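Local coordinates for short-chain dehydrogenase/reductase SDR (Vibrio parahaemolyticus, PDB 3GUY), which probably catalyses NAD(P)(H)-dependent oxidation or reduction of a still unidentified substrate, as a member of the short-chain dehydrogenase/reductase family, at residues G86-Q91 / E140-A145; Q134-Q139 / V146-K151. The protein carries 2 engineered substitutions. All coordinates share one frame; numbering follows the deposited sequence.

Contact 1 of 2, residues G86-Q91 / E140-A145; sequences GLLQEQ and ESTYCA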
ATOM      1  N   GLY D  86      18.338 -14.292  -0.715  1.00 26.68           N
ATOM      2  CA  GLY D  86      18.299 -15.622  -0.108  1.00 26.84           C
ATOM      3  C   GLY D  86      17.296 -15.673   1.047  1.00 26.44           C
ATOM      4  O   GLY D  86      16.864 -14.648   1.574  1.00 26.39           O
ATOM      5  N   LEU D  87      16.949 -16.882   1.468  1.00 26.80           N
ATOM      6  CA  LEU D  87      16.084 -17.080   2.598  1.00 26.78           C
ATOM      7  C   LEU D  87      16.737 -16.381   3.805  1.00 26.69           C
ATOM      8  O   LEU D  87      17.974 -16.442   3.951  1.00 27.48           O
ATOM      9  CB  LEU D  87      15.936 -18.575   2.864  1.00 27.24           C
ATOM     10  CG  LEU D  87      15.067 -19.415   1.931  1.00 27.71           C
ATOM     11  CD1 LEU D  87      15.244 -20.915   2.264  1.00 28.95           C
ATOM     12  CD2 LEU D  87      13.583 -18.953   2.028  1.00 29.18           C
ATOM     13  N   LEU D  88      15.931 -15.744   4.661  1.00 25.01           N
ATOM     14  CA  LEU D  88      16.485 -14.900   5.719  1.00 23.48           C
ATOM     15  C   LEU D  88      17.510 -15.670   6.611  1.00 24.47           C
ATOM     16  O   LEU D  88      18.581 -15.146   6.933  1.00 23.11           O
ATOM     17  CB  LEU D  88      15.376 -14.256   6.556  1.00 21.85           C
ATOM     18  CG  LEU D  88      15.801 -13.307   7.686  1.00 21.59           C
ATOM     19  CD1 LEU D  88      16.536 -12.045   7.141  1.00 21.35           C
ATOM     20  CD2 LEU D  88      14.584 -12.858   8.575  1.00 18.68           C
ATOM     21  N   GLN D  89      17.190 -16.901   6.985  1.00 26.16           N
ATOM     22  CA  GLN D  89      18.069 -17.686   7.837  1.00 27.83           C
ATOM     23  C   GLN D  89      19.412 -18.023   7.148  1.00 28.75           C
ATOM     24  O   GLN D  89      20.397 -18.317   7.836  1.00 29.86           O
ATOM     25  CB  GLN D  89      17.376 -18.959   8.314  1.00 28.89           C
ATOM     26  CG  GLN D  89      17.203 -20.062   7.230  1.00 31.19           C
ATOM     27  CD  GLN D  89      15.875 -19.985   6.465  1.00 33.58           C
ATOM     28  OE1 GLN D  89      15.394 -21.009   5.953  1.00 34.87           O
ATOM     29  NE2 GLN D  89      15.266 -18.797   6.406  1.00 33.93           N
ATOM     30  N   GLU D  90      19.450 -17.988   5.818  1.00 29.38           N
ATOM     31  CA  GLU D  90      20.687 -18.267   5.057  1.00 30.96           C
ATOM     32  C   GLU D  90      21.509 -17.012   4.870  1.00 29.93           C
ATOM     33  O   GLU D  90      22.638 -17.091   4.425  1.00 30.68           O
ATOM     34  CB  GLU D  90      20.419 -18.718   3.621  1.00 31.67           C
ATOM     35  CG  GLU D  90      19.212 -19.525   3.376  1.00 37.56           C
ATOM     36  CD  GLU D  90      19.414 -20.969   3.701  1.00 43.17           C
ATOM     37  OE1 GLU D  90      18.707 -21.808   3.078  1.00 46.36           O
ATOM     38  OE2 GLU D  90      20.271 -21.242   4.566  1.00 42.36           O
ATOM     39  N   GLN D  91      20.934 -15.840   5.134  1.00 28.88           N
ATOM     40  CA  GLN D  91      21.662 -14.615   4.861  1.00 28.26           C
ATOM     41  C   GLN D  91      22.746 -14.336   5.903  1.00 28.24           C
ATOM     42  O   GLN D  91      22.561 -14.557   7.100  1.00 30.04           O
ATOM     43  CB  GLN D  91      20.697 -13.435   4.731  1.00 27.45           C
ATOM     44  CG  GLN D  91      19.832 -13.517   3.466  1.00 25.61           C
ATOM     45  CD  GLN D  91      19.119 -12.180   3.151  1.00 26.55           C
ATOM     46  OE1 GLN D  91      19.422 -11.138   3.740  1.00 25.13           O
ATOM     47  NE2 GLN D  91      18.203 -12.212   2.187  1.00 26.86           N
ATOM     48  N   GLU D 140      13.921 -12.128  -0.585  1.00 21.85           N
ATOM     49  CA  GLU D 140      14.432 -10.784  -0.770  1.00 21.11           C
ATOM     50  C   GLU D 140      14.087  -9.921   0.429  1.00 20.68           C
ATOM     51  O   GLU D 140      13.905  -8.696   0.305  1.00 19.47           O
ATOM     52  CB  GLU D 140      13.852 -10.180  -2.064  1.00 22.62           C
ATOM     53  CG  GLU D 140      14.001 -10.993  -3.291  1.00 23.94           C
ATOM     54  CD  GLU D 140      13.562 -10.250  -4.545  1.00 30.44           C
ATOM     55  OE1 GLU D 140      13.640  -8.977  -4.645  1.00 27.41           O
ATOM     56  OE2 GLU D 140      13.169 -10.972  -5.472  1.00 34.87           O
ATOM     57  N   SER D 141      13.988 -10.540   1.597  1.00 20.45           N
ATOM     58  CA  SER D 141      13.361  -9.866   2.707  1.00 20.12           C
ATOM     59  C   SER D 141      14.129  -8.579   3.102  1.00 20.78           C
ATOM     60  O   SER D 141      13.511  -7.589   3.407  1.00 20.02           O
ATOM     61  CB  SER D 141      13.180 -10.785   3.884  1.00 20.27           C
ATOM     62  OG  SER D 141      14.400 -11.180   4.468  1.00 21.97           O
ATOM     63  N   THR D 142      15.448  -8.650   3.178  1.00 21.26           N
ATOM     64  CA  THR D 142      16.278  -7.479   3.557  1.00 22.31           C
ATOM     65  C   THR D 142      16.434  -6.470   2.419  1.00 22.07           C
ATOM     66  O   THR D 142      16.635  -5.267   2.660  1.00 23.26           O
ATOM     67  CB  THR D 142      17.666  -7.925   4.011  1.00 21.94           C
ATOM     68  OG1 THR D 142      18.228  -8.793   2.993  1.00 21.56           O
ATOM     69  CG2 THR D 142      17.562  -8.665   5.380  1.00 21.32           C
ATOM     70  N   TYR D 143      16.380  -6.964   1.185  1.00 21.49           N
ATOM     71  CA  TYR D 143      16.328  -6.094  -0.007  1.00 20.49           C
ATOM     72  C   TYR D 143      15.055  -5.296  -0.027  1.00 20.47           C
ATOM     73  O   TYR D 143      15.115  -4.083  -0.133  1.00 17.58           O
ATOM     74  CB  TYR D 143      16.433  -6.871  -1.298  1.00 21.31           C
ATOM     75  CG  TYR D 143      16.593  -5.996  -2.518  1.00 23.17           C
ATOM     76  CD1 TYR D 143      17.731  -5.195  -2.694  1.00 25.65           C
ATOM     77  CD2 TYR D 143      15.614  -5.963  -3.485  1.00 23.13           C
ATOM     78  CE1 TYR D 143      17.874  -4.378  -3.806  1.00 25.02           C
ATOM     79  CE2 TYR D 143      15.774  -5.191  -4.626  1.00 27.63           C
ATOM     80  CZ  TYR D 143      16.910  -4.389  -4.775  1.00 26.70           C
ATOM     81  OH  TYR D 143      17.063  -3.592  -5.881  1.00 30.38           O
ATOM     82  N   CYS D 144      13.919  -5.970   0.167  1.00 19.51           N
ATOM     83  CA  CYS D 144      12.670  -5.275   0.298  1.00 19.88           C
ATOM     84  C   CYS D 144      12.761  -4.324   1.473  1.00 19.04           C
ATOM     85  O   CYS D 144      12.328  -3.157   1.388  1.00 19.19           O
ATOM     86  CB  CYS D 144      11.484  -6.246   0.497  1.00 20.24           C
ATOM     87  SG  CYS D 144      11.045  -7.204  -0.956  1.00 22.03           S
ATOM     88  N   ALA D 145      13.328  -4.786   2.579  1.00 18.15           N
ATOM     89  CA  ALA D 145      13.400  -3.924   3.755  1.00 17.92           C
ATOM     90  C   ALA D 145      14.028  -2.575   3.439  1.00 17.98           C
ATOM     91  O   ALA D 145      13.417  -1.516   3.734  1.00 17.20           O
ATOM     92  CB  ALA D 145      14.137  -4.612   4.889  1.00 15.00           C
TER
HETATM   93  O   HOH W   1      14.747 -13.260   2.717  1.00 21.81           O
HETATM   94  O   HOH W   2      17.383  -9.718   0.616  1.00 24.29           O
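Thr142 OG1 meets Gln91 OE1 tip to tip, donating a hydrogen bond of 2.7 Å. The C=O...donor angle is 119° and the hydroxyl lies in the carbonyl plane, on a lone pair of OE1. Water 2 donates back to OG1, so the hydroxyl takes part in two bonds, donating one and accepting one. The other end of the Gln91 amide is held too: NE2 donates to Gly86 O (2.8 Å, 150° at the hydrogen), from above the carbonyl plane, and, more loosely, to water 2 (3.1 Å). With both ends engaged, the amide has little freedom to flip. Beside this polar pair, with Leu88 CG anti to the backbone N (chi1 -178°), Leu88 CD1 ends up 3.5 Å from Ser141 OG and 3.9 Å from Thr142 CG2.

The helix is the one bearing the Tyr-x-x-x-Lys signature of short-chain dehydrogenases, here Tyr143 and Lys147, and Glu140 is its N-cap. Two waters serve N-H groups of its first turn: water 1 links Ser141 N to Gly86 O, and water 2 accepts from Tyr143 N at 3.0 Å. Gly86 O thus receives two bonds, from Gln91 NE2 and water 1. Separately, the Gly86 backbone angles would jam a CB against the preceding carbonyl O, which calls for glycine. Farther out, Ile96 of helix 93-118 touches both Gln91 and Thr142. In the second subunit, Arg112 hydrogen-bonds to Gln91 O and Glu160 to Leu88 N.

Contact 2 of 2, residues Q134-Q139 / V146-K151; sequences QQPKAQ and VKWAVK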
ATOM      1  N   GLN D 134       7.746  -1.785  -3.427  1.00 22.07           N
ATOM      2  CA  GLN D 134       6.299  -1.711  -3.458  1.00 24.31           C
ATOM      3  C   GLN D 134       5.574  -3.027  -3.165  1.00 24.16           C
ATOM      4  O   GLN D 134       4.386  -3.016  -3.094  1.00 23.52           O
ATOM      5  CB  GLN D 134       5.875  -1.175  -4.842  1.00 25.28           C
ATOM      6  CG  GLN D 134       6.416   0.260  -5.018  1.00 30.12           C
ATOM      7  CD  GLN D 134       5.825   0.987  -6.146  1.00 31.95           C
ATOM      8  OE1 GLN D 134       5.426   2.125  -5.989  1.00 38.41           O
ATOM      9  NE2 GLN D 134       5.800   0.359  -7.323  1.00 37.39           N
ATOM     10  N   GLN D 135       6.291  -4.132  -3.005  1.00 24.99           N
ATOM     11  CA  GLN D 135       5.695  -5.435  -2.663  1.00 25.86           C
ATOM     12  C   GLN D 135       6.700  -6.235  -1.860  1.00 24.72           C
ATOM     13  O   GLN D 135       7.894  -6.015  -1.967  1.00 24.91           O
ATOM     14  CB  GLN D 135       5.443  -6.329  -3.886  1.00 26.95           C
ATOM     15  CG  GLN D 135       4.945  -5.685  -5.150  1.00 34.21           C
ATOM     16  CD  GLN D 135       5.689  -6.277  -6.350  1.00 39.80           C
ATOM     17  OE1 GLN D 135       5.690  -7.500  -6.546  1.00 42.26           O
ATOM     18  NE2 GLN D 135       6.367  -5.423  -7.111  1.00 37.73           N
ATOM     19  N   PRO D 136       6.221  -7.248  -1.136  1.00 24.01           N
ATOM     20  CA  PRO D 136       7.147  -8.130  -0.480  1.00 22.72           C
ATOM     21  C   PRO D 136       7.565  -9.240  -1.441  1.00 22.86           C
ATOM     22  O   PRO D 136       6.847  -9.530  -2.389  1.00 22.27           O
ATOM     23  CB  PRO D 136       6.334  -8.676   0.684  1.00 22.23           C
ATOM     24  CG  PRO D 136       4.898  -8.603   0.178  1.00 24.47           C
ATOM     25  CD  PRO D 136       4.819  -7.449  -0.707  1.00 22.30           C
ATOM     26  N   LYS D 137       8.731  -9.811  -1.226  1.00 21.74           N
ATOM     27  CA  LYS D 137       9.212 -10.919  -2.055  1.00 23.22           C
ATOM     28  C   LYS D 137       9.955 -11.961  -1.220  1.00 23.03           C
ATOM     29  O   LYS D 137      10.890 -11.630  -0.465  1.00 22.70           O
ATOM     30  CB  LYS D 137      10.110 -10.356  -3.150  1.00 23.79           C
ATOM     31  CG  LYS D 137       9.343  -9.506  -4.196  1.00 28.66           C
ATOM     32  CD  LYS D 137      10.185  -8.425  -4.865  1.00 35.64           C
ATOM     33  CE  LYS D 137       9.541  -7.936  -6.223  1.00 38.37           C
ATOM     34  NZ  LYS D 137      10.463  -7.043  -7.008  1.00 36.75           N
ATOM     35  N   ALA D 138       9.550 -13.222  -1.363  1.00 23.36           N
ATOM     36  CA  ALA D 138      10.310 -14.344  -0.831  1.00 23.04           C
ATOM     37  C   ALA D 138      11.763 -14.336  -1.296  1.00 22.82           C
ATOM     38  O   ALA D 138      12.074 -14.135  -2.473  1.00 23.58           O
ATOM     39  CB  ALA D 138       9.649 -15.707  -1.230  1.00 24.00           C
ATOM     40  N   GLN D 139      12.641 -14.563  -0.345  1.00 21.30           N
ATOM     41  CA  GLN D 139      14.094 -14.553  -0.551  1.00 23.10           C
ATOM     42  C   GLN D 139      14.690 -13.169  -0.807  1.00 21.80           C
ATOM     43  O   GLN D 139      15.808 -13.040  -1.183  1.00 22.84           O
ATOM     44  CB  GLN D 139      14.515 -15.567  -1.586  1.00 22.83           C
ATOM     45  CG  GLN D 139      13.958 -16.902  -1.280  1.00 27.12           C
ATOM     46  CD  GLN D 139      14.730 -18.034  -1.983  1.00 31.24           C
ATOM     47  OE1 GLN D 139      15.680 -17.797  -2.710  1.00 36.27           O
ATOM     48  NE2 GLN D 139      14.300 -19.239  -1.762  1.00 32.53           N
ATOM     49  N   VAL D 146      15.216  -2.599   2.831  1.00 18.44           N
ATOM     50  CA  VAL D 146      15.963  -1.336   2.497  1.00 18.88           C
ATOM     51  C   VAL D 146      15.271  -0.468   1.386  1.00 19.19           C
ATOM     52  O   VAL D 146      15.286   0.769   1.436  1.00 19.82           O
ATOM     53  CB  VAL D 146      17.458  -1.602   2.191  1.00 19.64           C
ATOM     54  CG1 VAL D 146      18.173  -2.252   3.413  1.00 19.83           C
ATOM     55  CG2 VAL D 146      17.692  -2.507   0.908  1.00 18.54           C
ATOM     56  N   LYS D 147      14.611  -1.115   0.440  1.00 20.08           N
ATOM     57  CA  LYS D 147      13.868  -0.423  -0.612  1.00 19.35           C
ATOM     58  C   LYS D 147      12.566   0.141  -0.120  1.00 20.15           C
ATOM     59  O   LYS D 147      12.214   1.276  -0.474  1.00 18.19           O
ATOM     60  CB  LYS D 147      13.646  -1.310  -1.810  1.00 19.64           C
ATOM     61  CG  LYS D 147      14.987  -1.709  -2.459  1.00 20.94           C
ATOM     62  CD  LYS D 147      15.727  -0.478  -2.967  1.00 23.33           C
ATOM     63  CE  LYS D 147      16.948  -0.846  -3.828  1.00 27.92           C
ATOM     64  NZ  LYS D 147      17.777   0.341  -4.129  1.00 30.19           N
ATOM     65  N   TRP D 148      11.853  -0.599   0.722  1.00 18.80           N
ATOM     66  CA  TRP D 148      10.710  -0.017   1.404  1.00 18.14           C
ATOM     67  C   TRP D 148      11.129   1.168   2.301  1.00 17.08           C
ATOM     68  O   TRP D 148      10.373   2.159   2.437  1.00 16.78           O
ATOM     69  CB  TRP D 148      10.029  -1.060   2.307  1.00 18.06           C
ATOM     70  CG  TRP D 148       9.146  -2.068   1.602  1.00 20.39           C
ATOM     71  CD1 TRP D 148       9.476  -2.860   0.506  1.00 18.98           C
ATOM     72  CD2 TRP D 148       7.832  -2.455   1.981  1.00 19.63           C
ATOM     73  NE1 TRP D 148       8.437  -3.687   0.199  1.00 19.80           N
ATOM     74  CE2 TRP D 148       7.410  -3.462   1.073  1.00 20.42           C
ATOM     75  CE3 TRP D 148       6.950  -2.047   2.993  1.00 22.21           C
ATOM     76  CZ2 TRP D 148       6.136  -4.048   1.140  1.00 24.07           C
ATOM     77  CZ3 TRP D 148       5.694  -2.643   3.069  1.00 25.56           C
ATOM     78  CH2 TRP D 148       5.287  -3.629   2.134  1.00 23.98           C
ATOM     79  N   ALA D 149      12.282   1.020   2.965  1.00 16.65           N
ATOM     80  CA  ALA D 149      12.826   2.094   3.809  1.00 18.03           C
ATOM     81  C   ALA D 149      13.030   3.408   2.994  1.00 17.99           C
ATOM     82  O   ALA D 149      12.554   4.473   3.363  1.00 17.79           O
ATOM     83  CB  ALA D 149      14.136   1.647   4.480  1.00 17.73           C
ATOM     84  N   VAL D 150      13.685   3.283   1.860  1.00 18.89           N
ATOM     85  CA  VAL D 150      13.837   4.429   0.972  1.00 19.12           C
ATOM     86  C   VAL D 150      12.496   5.064   0.561  1.00 19.95           C
ATOM     87  O   VAL D 150      12.381   6.255   0.579  1.00 18.35           O
ATOM     88  CB  VAL D 150      14.773   4.176  -0.229  1.00 19.67           C
ATOM     89  CG1 VAL D 150      14.872   5.466  -1.141  1.00 18.33           C
ATOM     90  CG2 VAL D 150      16.170   3.724   0.234  1.00 18.84           C
ATOM     91  N   LYS D 151      11.486   4.276   0.211  1.00 20.13           N
ATOM     92  CA  LYS D 151      10.177   4.815  -0.130  1.00 19.77           C
ATOM     93  C   LYS D 151       9.470   5.552   1.018  1.00 19.50           C
ATOM     94  O   LYS D 151       8.850   6.556   0.801  1.00 19.03           O
ATOM     95  CB  LYS D 151       9.271   3.722  -0.643  1.00 19.11           C
ATOM     96  CG  LYS D 151       8.005   4.243  -1.199  1.00 23.36           C
ATOM     97  CD  LYS D 151       7.190   3.103  -1.755  1.00 25.53           C
ATOM     98  CE  LYS D 151       5.742   3.338  -1.620  1.00 29.78           C
ATOM     99  NZ  LYS D 151       5.287   3.761  -2.862  1.00 31.44           N
TER
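The carbonyl oxygen of Gln135 is the best-held polar atom between the two segments, and across them a single donor grips it: Trp148 NE1, at 3.2 Å. The bond is weak by its length, though nearly straight (165° at the hydrogen). It lies where the loop that joins strand 124-128 to helix 141-160 of the Rossmann fold doubles back on the helix, with residues 134-136 against a later turn of the helix they lead into.

Trp148 does this with its edge. CG is anti to the carbonyl carbon (chi1 -78°), and NE1 and CZ2 come to the backbone of Gln135 and Pro136; Gln135 O and Pro136 N lie at the ring edge, near its plane. The benzo side follows, with CZ2 3.9 Å from Pro136 N and 4.1 Å from Pro136 CD, an oblique apolar touch rather than a ring stack.

One turn on, Lys151 starts anti to its backbone N and then bends at chi3 and chi4, crossing the extended side chain of Gln134 at about a right angle. Its ammonium also makes a weak hydrogen bond to Tyr172 OH and a long, weak ion pair with Glu155. The same surface faces the second subunit: Trp148 packs on Gly152 of that chain, Lys151 on its Trp148, and Pro136 on its Ser156. Between the segments themselves, Lys151 NZ comes closest to Gln134 OE1, at 3.5 Å.

How the contacts relate
Contacts 1 and 2 use successive parts of helix 141-160, and their centres lie 10 Å apart. A probable hydrogen bond joins them: Gly86 N lies 2.9 Å from Gln139 O, tying the loop of contact 1 to the end of the loop of contact 2. Cys144 SG packs at the junction, 3.5 Å from both Lys137 N and Gln135 O. Tyr143 and Lys147, one turn apart on the helix, belong to the probable active site: Tyr143 OH is 4.4 Å from Lys147 NZ, Tyr143 touches Ser130, and Lys147 hydrogen-bonds Asn103, consistent with the Asn-Ser-Tyr-Lys tetrad of the family. Both contacts also touch the second subunit, where OE2 of Glu160 takes Gln139 N, so one residue serves both loops.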